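Local atomic coordinates of glutathione peroxidase (Hypocrea jecorina, PDB entry 6VPD), a protein that probably reduces hydroperoxides to alcohols, using a thioredoxin dithiol as the electron donor, as a thioredoxin-fold member of the glutathione peroxidase family. Residues Pro133-Leu145 against Phe158-Trp170. Residues are numbered along the deposited sequence; the frame is centred on the assembly and turned at random.
Sequences PLYKWLKKEKPGL and FLIGRDGKVIGRW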
ATOM      1  N   PRO A 133      21.363   8.750  -3.902  1.00 37.60           N
ATOM      2  CA  PRO A 133      22.222   7.857  -3.098  1.00 34.68           C
ATOM      3  C   PRO A 133      21.684   7.590  -1.709  1.00 31.53           C
ATOM      4  O   PRO A 133      21.824   6.469  -1.210  1.00 30.92           O
ATOM      5  CB  PRO A 133      23.568   8.602  -3.049  1.00 32.69           C
ATOM      6  CG  PRO A 133      23.583   9.426  -4.296  1.00 35.94           C
ATOM      7  CD  PRO A 133      22.137   9.812  -4.577  1.00 35.24           C
ATOM      8  N   LEU A 134      21.049   8.582  -1.075  1.00 34.01           N
ATOM      9  CA  LEU A 134      20.444   8.360   0.237  1.00 29.55           C
ATOM     10  C   LEU A 134      19.469   7.182   0.220  1.00 31.97           C
ATOM     11  O   LEU A 134      19.514   6.313   1.099  1.00 29.93           O
ATOM     12  CB  LEU A 134      19.734   9.626   0.707  1.00 29.40           C
ATOM     13  CG  LEU A 134      18.933   9.367   1.991  1.00 34.48           C
ATOM     14  CD1 LEU A 134      19.844   8.961   3.173  1.00 31.37           C
ATOM     15  CD2 LEU A 134      17.999  10.523   2.349  1.00 28.71           C
ATOM     16  N   TYR A 135      18.564   7.147  -0.767  1.00 31.10           N
ATOM     17  CA  TYR A 135      17.578   6.072  -0.821  1.00 32.84           C
ATOM     18  C   TYR A 135      18.192   4.738  -1.218  1.00 36.79           C
ATOM     19  O   TYR A 135      17.691   3.687  -0.797  1.00 38.97           O
ATOM     20  CB  TYR A 135      16.438   6.430  -1.772  1.00 35.37           C
ATOM     21  CG  TYR A 135      15.326   7.073  -1.009  1.00 29.09           C
ATOM     22  CD1 TYR A 135      14.337   6.308  -0.439  1.00 26.09           C
ATOM     23  CD2 TYR A 135      15.320   8.440  -0.780  1.00 31.02           C
ATOM     24  CE1 TYR A 135      13.332   6.880   0.301  1.00 28.98           C
ATOM     25  CE2 TYR A 135      14.312   9.031  -0.029  1.00 33.94           C
ATOM     26  CZ  TYR A 135      13.318   8.241   0.502  1.00 31.12           C
ATOM     27  OH  TYR A 135      12.317   8.806   1.246  1.00 31.26           O
ATOM     28  N   LYS A 136      19.260   4.740  -2.022  1.00 32.62           N
ATOM     29  CA  LYS A 136      19.967   3.485  -2.245  1.00 32.81           C
ATOM     30  C   LYS A 136      20.473   2.908  -0.924  1.00 36.35           C
ATOM     31  O   LYS A 136      20.364   1.700  -0.675  1.00 36.25           O
ATOM     32  CB  LYS A 136      21.106   3.695  -3.238  1.00 33.18           C
ATOM     33  CG  LYS A 136      20.621   3.925  -4.666  1.00 36.22           C
ATOM     34  CD  LYS A 136      21.767   3.934  -5.662  1.00 35.38           C
ATOM     35  CE  LYS A 136      21.276   4.407  -7.052  1.00 44.84           C
ATOM     36  NZ  LYS A 136      22.365   4.421  -8.072  1.00 48.34           N
ATOM     37  N   TRP A 137      20.968   3.769  -0.036  1.00 31.81           N
ATOM     38  CA  TRP A 137      21.433   3.307   1.265  1.00 31.91           C
ATOM     39  C   TRP A 137      20.271   2.857   2.154  1.00 34.60           C
ATOM     40  O   TRP A 137      20.317   1.764   2.731  1.00 36.38           O
ATOM     41  CB  TRP A 137      22.243   4.413   1.934  1.00 33.49           C
ATOM     42  CG  TRP A 137      22.773   4.065   3.281  1.00 34.27           C
ATOM     43  CD1 TRP A 137      23.897   3.336   3.564  1.00 31.04           C
ATOM     44  CD2 TRP A 137      22.215   4.455   4.542  1.00 34.15           C
ATOM     45  NE1 TRP A 137      24.070   3.253   4.921  1.00 41.14           N
ATOM     46  CE2 TRP A 137      23.049   3.930   5.546  1.00 40.19           C
ATOM     47  CE3 TRP A 137      21.104   5.213   4.918  1.00 30.96           C
ATOM     48  CZ2 TRP A 137      22.798   4.129   6.899  1.00 32.78           C
ATOM     49  CZ3 TRP A 137      20.847   5.391   6.255  1.00 31.02           C
ATOM     50  CH2 TRP A 137      21.687   4.856   7.229  1.00 31.08           C
ATOM     51  N   LEU A 138      19.223   3.694   2.287  1.00 30.09           N
ATOM     52  CA  LEU A 138      18.070   3.332   3.115  1.00 32.98           C
ATOM     53  C   LEU A 138      17.491   1.972   2.727  1.00 32.45           C
ATOM     54  O   LEU A 138      17.094   1.188   3.591  1.00 28.47           O
ATOM     55  CB  LEU A 138      16.972   4.398   3.012  1.00 30.49           C
ATOM     56  CG  LEU A 138      17.179   5.733   3.736  1.00 34.08           C
ATOM     57  CD1 LEU A 138      15.996   6.647   3.516  1.00 28.86           C
ATOM     58  CD2 LEU A 138      17.442   5.561   5.215  1.00 28.61           C
ATOM     59  N   LYS A 139      17.445   1.673   1.427  1.00 35.30           N
ATOM     60  CA  LYS A 139      16.776   0.460   0.963  1.00 34.47           C
ATOM     61  C   LYS A 139      17.591  -0.795   1.279  1.00 37.88           C
ATOM     62  O   LYS A 139      17.033  -1.783   1.770  1.00 36.81           O
ATOM     63  CB  LYS A 139      16.477   0.593  -0.535  1.00 33.23           C
ATOM     64  CG  LYS A 139      15.196   1.419  -0.832  1.00 33.02           C
ATOM     65  CD  LYS A 139      15.296   2.261  -2.098  1.00 33.33           C
ATOM     66  CE  LYS A 139      15.343   1.442  -3.352  1.00 36.44           C
ATOM     67  NZ  LYS A 139      15.935   2.228  -4.458  1.00 37.79           N
ATOM     68  N   LYS A 140      18.909  -0.770   1.016  1.00 35.19           N
ATOM     69  CA  LYS A 140      19.799  -1.855   1.429  1.00 35.58           C
ATOM     70  C   LYS A 140      19.795  -2.037   2.936  1.00 37.14           C
ATOM     71  O   LYS A 140      19.768  -3.169   3.432  1.00 38.44           O
ATOM     72  CB  LYS A 140      21.240  -1.580   0.976  1.00 43.53           C
ATOM     73  CG  LYS A 140      21.473  -1.642  -0.525  1.00 49.74           C
ATOM     74  CD  LYS A 140      21.348  -3.062  -1.041  1.00 56.95           C
ATOM     75  CE  LYS A 140      21.493  -3.122  -2.546  1.00 59.04           C
ATOM     76  NZ  LYS A 140      21.133  -4.465  -3.074  1.00 64.22           N
ATOM     77  N   GLU A 141      19.858  -0.933   3.687  1.00 40.22           N
ATOM     78  CA  GLU A 141      19.995  -1.020   5.142  1.00 38.08           C
ATOM     79  C   GLU A 141      18.761  -1.604   5.811  1.00 37.12           C
ATOM     80  O   GLU A 141      18.864  -2.195   6.890  1.00 40.08           O
ATOM     81  CB  GLU A 141      20.299   0.353   5.720  1.00 29.85           C
ATOM     82  CG  GLU A 141      21.735   0.767   5.456  1.00 38.41           C
ATOM     83  CD  GLU A 141      22.747  -0.218   6.054  1.00 45.15           C
ATOM     84  OE1 GLU A 141      23.631  -0.706   5.311  1.00 54.49           O
ATOM     85  OE2 GLU A 141      22.647  -0.513   7.273  1.00 45.77           O
ATOM     86  N   LYS A 142      17.587  -1.445   5.212  1.00 35.15           N
ATOM     87  CA  LYS A 142      16.356  -1.971   5.789  1.00 35.21           C
ATOM     88  C   LYS A 142      15.455  -2.398   4.640  1.00 35.26           C
ATOM     89  O   LYS A 142      14.631  -1.617   4.147  1.00 30.80           O
ATOM     90  CB  LYS A 142      15.677  -0.943   6.686  1.00 31.57           C
ATOM     91  CG  LYS A 142      14.631  -1.548   7.612  1.00 34.96           C
ATOM     92  CD  LYS A 142      15.213  -2.068   8.898  1.00 31.31           C
ATOM     93  CE  LYS A 142      14.137  -2.799   9.676  1.00 36.97           C
ATOM     94  NZ  LYS A 142      14.699  -3.724  10.721  1.00 47.98           N
ATOM     95  N   PRO A 143      15.626  -3.628   4.158  1.00 34.02           N
ATOM     96  CA  PRO A 143      14.772  -4.121   3.080  1.00 32.70           C
ATOM     97  C   PRO A 143      13.316  -4.189   3.493  1.00 34.85           C
ATOM     98  O   PRO A 143      12.982  -4.428   4.655  1.00 35.30           O
ATOM     99  CB  PRO A 143      15.339  -5.505   2.811  1.00 30.78           C
ATOM    100  CG  PRO A 143      16.776  -5.335   3.174  1.00 29.94           C
ATOM    101  CD  PRO A 143      16.768  -4.520   4.387  1.00 29.19           C
ATOM    102  N   GLY A 144      12.445  -3.963   2.515  1.00 37.67           N
ATOM    103  CA  GLY A 144      11.025  -4.102   2.722  1.00 36.00           C
ATOM    104  C   GLY A 144      10.596  -5.538   2.910  1.00 38.51           C
ATOM    105  O   GLY A 144      11.397  -6.425   3.223  1.00 37.47           O
ATOM    106  N   LEU A 145       9.312  -5.785   2.720  1.00 47.03           N
ATOM    107  CA  LEU A 145       8.765  -7.086   3.069  1.00 43.52           C
ATOM    108  C   LEU A 145       9.310  -8.174   2.142  1.00 41.65           C
ATOM    109  O   LEU A 145       9.382  -7.992   0.918  1.00 37.15           O
ATOM    110  CB  LEU A 145       7.244  -7.014   3.014  1.00 47.18           C
ATOM    111  CG  LEU A 145       6.453  -8.289   3.252  1.00 48.31           C
ATOM    112  CD1 LEU A 145       6.141  -8.495   4.748  1.00 47.71           C
ATOM    113  CD2 LEU A 145       5.189  -8.219   2.414  1.00 55.98           C
ATOM    114  N   PHE A 158      10.966   5.576   6.738  1.00 32.45           N
ATOM    115  CA  PHE A 158      12.135   5.028   7.429  1.00 30.20           C
ATOM    116  C   PHE A 158      12.424   5.842   8.682  1.00 29.44           C
ATOM    117  O   PHE A 158      12.389   7.074   8.651  1.00 33.73           O
ATOM    118  CB  PHE A 158      13.399   5.056   6.589  1.00 27.68           C
ATOM    119  CG  PHE A 158      13.309   4.318   5.297  1.00 31.16           C
ATOM    120  CD1 PHE A 158      12.681   4.885   4.197  1.00 26.34           C
ATOM    121  CD2 PHE A 158      13.943   3.078   5.147  1.00 31.63           C
ATOM    122  CE1 PHE A 158      12.646   4.208   2.975  1.00 27.37           C
ATOM    123  CE2 PHE A 158      13.908   2.393   3.930  1.00 28.48           C
ATOM    124  CZ  PHE A 158      13.249   2.956   2.848  1.00 28.79           C
ATOM    125  N   LEU A 159      12.754   5.157   9.771  1.00 31.37           N
ATOM    126  CA  LEU A 159      13.052   5.791  11.046  1.00 31.69           C
ATOM    127  C   LEU A 159      14.556   5.707  11.316  1.00 34.44           C
ATOM    128  O   LEU A 159      15.119   4.608  11.342  1.00 31.62           O
ATOM    129  CB  LEU A 159      12.253   5.123  12.157  1.00 30.97           C
ATOM    130  CG  LEU A 159      12.430   5.694  13.558  1.00 34.00           C
ATOM    131  CD1 LEU A 159      12.037   7.159  13.551  1.00 35.76           C
ATOM    132  CD2 LEU A 159      11.612   4.881  14.575  1.00 33.05           C
ATOM    133  N   ILE A 160      15.194   6.869  11.519  1.00 32.05           N
ATOM    134  CA  ILE A 160      16.621   6.969  11.804  1.00 34.16           C
ATOM    135  C   ILE A 160      16.810   7.206  13.298  1.00 36.89           C
ATOM    136  O   ILE A 160      16.339   8.216  13.836  1.00 36.86           O
ATOM    137  CB  ILE A 160      17.297   8.105  11.012  1.00 33.34           C
ATOM    138  CG1 ILE A 160      16.942   8.106   9.506  1.00 28.05           C
ATOM    139  CG2 ILE A 160      18.794   8.019  11.230  1.00 30.65           C
ATOM    140  CD1 ILE A 160      17.194   6.832   8.778  1.00 26.78           C
ATOM    141  N   GLY A 161      17.545   6.306  13.965  1.00 36.02           N
ATOM    142  CA  GLY A 161      17.886   6.511  15.358  1.00 35.14           C
ATOM    143  C   GLY A 161      18.970   7.564  15.527  1.00 34.50           C
ATOM    144  O   GLY A 161      19.613   7.998  14.573  1.00 35.40           O
ATOM    145  N   ARG A 162      19.171   7.986  16.781  1.00 37.93           N
ATOM    146  CA  ARG A 162      20.102   9.080  17.060  1.00 41.88           C
ATOM    147  C   ARG A 162      21.508   8.772  16.552  1.00 39.15           C
ATOM    148  O   ARG A 162      22.263   9.695  16.226  1.00 37.87           O
ATOM    149  CB  ARG A 162      20.148   9.381  18.559  1.00 37.80           C
ATOM    150  CG  ARG A 162      18.846   9.872  19.171  1.00 37.81           C
ATOM    151  CD  ARG A 162      19.162  10.438  20.552  1.00 34.72           C
ATOM    152  NE  ARG A 162      17.989  10.840  21.321  1.00 41.91           N
ATOM    153  CZ  ARG A 162      17.590  12.107  21.489  1.00 47.60           C
ATOM    154  NH1 ARG A 162      18.261  13.109  20.923  1.00 46.44           N
ATOM    155  NH2 ARG A 162      16.520  12.382  22.232  1.00 41.65           N
ATOM    156  N   ASP A 163      21.864   7.487  16.459  1.00 35.30           N
ATOM    157  CA  ASP A 163      23.152   7.046  15.937  1.00 38.42           C
ATOM    158  C   ASP A 163      23.206   6.971  14.417  1.00 39.96           C
ATOM    159  O   ASP A 163      24.279   6.671  13.875  1.00 39.22           O
ATOM    160  CB  ASP A 163      23.502   5.669  16.499  1.00 38.56           C
ATOM    161  CG  ASP A 163      22.455   4.619  16.158  1.00 47.30           C
ATOM    162  OD1 ASP A 163      21.277   4.993  15.885  1.00 46.37           O
ATOM    163  OD2 ASP A 163      22.807   3.416  16.171  1.00 52.92           O
ATOM    164  N   GLY A 164      22.090   7.193  13.720  1.00 35.51           N
ATOM    165  CA  GLY A 164      22.092   7.218  12.272  1.00 35.28           C
ATOM    166  C   GLY A 164      21.897   5.889  11.566  1.00 35.25           C
ATOM    167  O   GLY A 164      22.091   5.828  10.347  1.00 34.23           O
ATOM    168  N   LYS A 165      21.539   4.829  12.276  1.00 32.57           N
ATOM    169  CA  LYS A 165      21.190   3.567  11.645  1.00 33.57           C
ATOM    170  C   LYS A 165      19.685   3.527  11.403  1.00 37.65           C
ATOM    171  O   LYS A 165      18.897   4.088  12.169  1.00 39.46           O
ATOM    172  CB  LYS A 165      21.589   2.373  12.521  1.00 35.01           C
ATOM    173  CG  LYS A 165      22.942   2.487  13.197  1.00 40.40           C
ATOM    174  CD  LYS A 165      24.103   1.979  12.336  1.00 52.91           C
ATOM    175  CE  LYS A 165      25.369   1.761  13.210  1.00 51.02           C
ATOM    176  NZ  LYS A 165      26.291   2.937  13.215  1.00 46.78           N
ATOM    177  N   VAL A 166      19.282   2.850  10.330  1.00 40.35           N
ATOM    178  CA  VAL A 166      17.859   2.675  10.067  1.00 33.53           C
ATOM    179  C   VAL A 166      17.297   1.683  11.069  1.00 31.80           C
ATOM    180  O   VAL A 166      17.727   0.527  11.119  1.00 36.98           O
ATOM    181  CB  VAL A 166      17.617   2.214   8.627  1.00 32.82           C
ATOM    182  CG1 VAL A 166      16.118   2.085   8.356  1.00 30.05           C
ATOM    183  CG2 VAL A 166      18.256   3.199   7.679  1.00 30.12           C
ATOM    184  N   ILE A 167      16.341   2.129  11.881  1.00 34.64           N
ATOM    185  CA  ILE A 167      15.738   1.265  12.887  1.00 36.63           C
ATOM    186  C   ILE A 167      14.345   0.800  12.509  1.00 32.59           C
ATOM    187  O   ILE A 167      13.784  -0.027  13.221  1.00 38.84           O
ATOM    188  CB  ILE A 167      15.720   1.934  14.277  1.00 36.65           C
ATOM    189  CG1 ILE A 167      14.803   3.144  14.299  1.00 35.93           C
ATOM    190  CG2 ILE A 167      17.129   2.369  14.710  1.00 34.03           C
ATOM    191  CD1 ILE A 167      15.081   4.058  15.495  1.00 34.14           C
ATOM    192  N   GLY A 168      13.771   1.284  11.414  1.00 37.74           N
ATOM    193  CA  GLY A 168      12.411   0.889  11.083  1.00 34.91           C
ATOM    194  C   GLY A 168      11.992   1.252   9.671  1.00 36.20           C
ATOM    195  O   GLY A 168      12.371   2.308   9.166  1.00 39.15           O
ATOM    196  N   ARG A 169      11.230   0.390   9.009  1.00 34.06           N
ATOM    197  CA  ARG A 169      10.620   0.725   7.733  1.00 29.43           C
ATOM    198  C   ARG A 169       9.168   0.279   7.748  1.00 32.95           C
ATOM    199  O   ARG A 169       8.877  -0.851   8.149  1.00 39.74           O
ATOM    200  CB  ARG A 169      11.366   0.057   6.590  1.00 29.37           C
ATOM    201  CG  ARG A 169      10.728   0.247   5.229  1.00 30.00           C
ATOM    202  CD  ARG A 169      11.619  -0.351   4.162  1.00 31.09           C
ATOM    203  NE  ARG A 169      11.047  -0.237   2.841  1.00 33.59           N
ATOM    204  CZ  ARG A 169      11.720  -0.491   1.721  1.00 40.20           C
ATOM    205  NH1 ARG A 169      13.003  -0.872   1.768  1.00 27.29           N
ATOM    206  NH2 ARG A 169      11.094  -0.363   0.550  1.00 40.62           N
ATOM    207  N   TRP A 170       8.256   1.154   7.326  1.00 35.42           N
ATOM    208  CA  TRP A 170       6.831   0.844   7.341  1.00 36.26           C
ATOM    209  C   TRP A 170       6.219   1.136   5.987  1.00 35.53           C
ATOM    210  O   TRP A 170       6.568   2.123   5.339  1.00 40.64           O
ATOM    211  CB  TRP A 170       6.082   1.637   8.412  1.00 36.66           C
ATOM    212  CG  TRP A 170       6.432   1.217   9.794  1.00 39.81           C
ATOM    213  CD1 TRP A 170       5.765   0.319  10.574  1.00 36.01           C
ATOM    214  CD2 TRP A 170       7.548   1.675  10.569  1.00 40.08           C
ATOM    215  NE1 TRP A 170       6.400   0.191  11.786  1.00 42.47           N
ATOM    216  CE2 TRP A 170       7.501   1.007  11.802  1.00 39.01           C
ATOM    217  CE3 TRP A 170       8.582   2.581  10.332  1.00 37.94           C
ATOM    218  CZ2 TRP A 170       8.441   1.228  12.802  1.00 45.32           C
ATOM    219  CZ3 TRP A 170       9.521   2.788  11.323  1.00 39.26           C
ATOM    220  CH2 TRP A 170       9.446   2.116  12.539  1.00 44.72           C
TER
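In the thioredoxin fold of this peroxidase, helix 133-141 lies across one face of the C-terminal beta-hairpin formed by strands 157-160 and 166-170, where Leu138 meets Phe158, Ile160 and Val166. The helix crosses strand 166-170 at 81°, while helix 176-188 packs against Leu159, Ile167 and Trp170. Leu138 uses three different atoms: CB sits over the Phe158 ring in a CH-pi contact, 3.9 Å from its centroid, CD1 reaches the CG-CD1 side of that ring, and CD2 abuts both Ile160 CD1 and Val166 CG2, 3.5 Å from the latter. With its CG anti to the backbone N (chi1 180°), Trp137 carries its six-membered ring to the hairpin turn, bringing CZ3 to 3.7 Å from Val166 CG2 while the carbonyl O of Gly164 lies at the ring edge. Val166 CG1 packs instead on Lys142 CB, just past the helix.

Farther along strand 166-170, the extended Arg169 side chain runs counter to that of Lys142, CB against its CG, and donates NH1 to Lys142 O, at 3.0 Å and a nearly straight 163°, in the plane of both carbonyl and guanidinium. Phe158 CZ lies over one face of the guanidinium and Gly144 CA over the opposite one, both offset toward the rim. Glu156 makes a salt bridge to NE, and Glu149 O accepts from NH2. A leucine in place of this arginine would probably leave Lys142 O without its donor and Glu156 without its charge partner. The contact thus pairs an apolar seam under the helix with a guanidinium whose NH1 ties the chain just past the helix to strand 166-170, while NH2 and NE bond to the connection before strand 157-160.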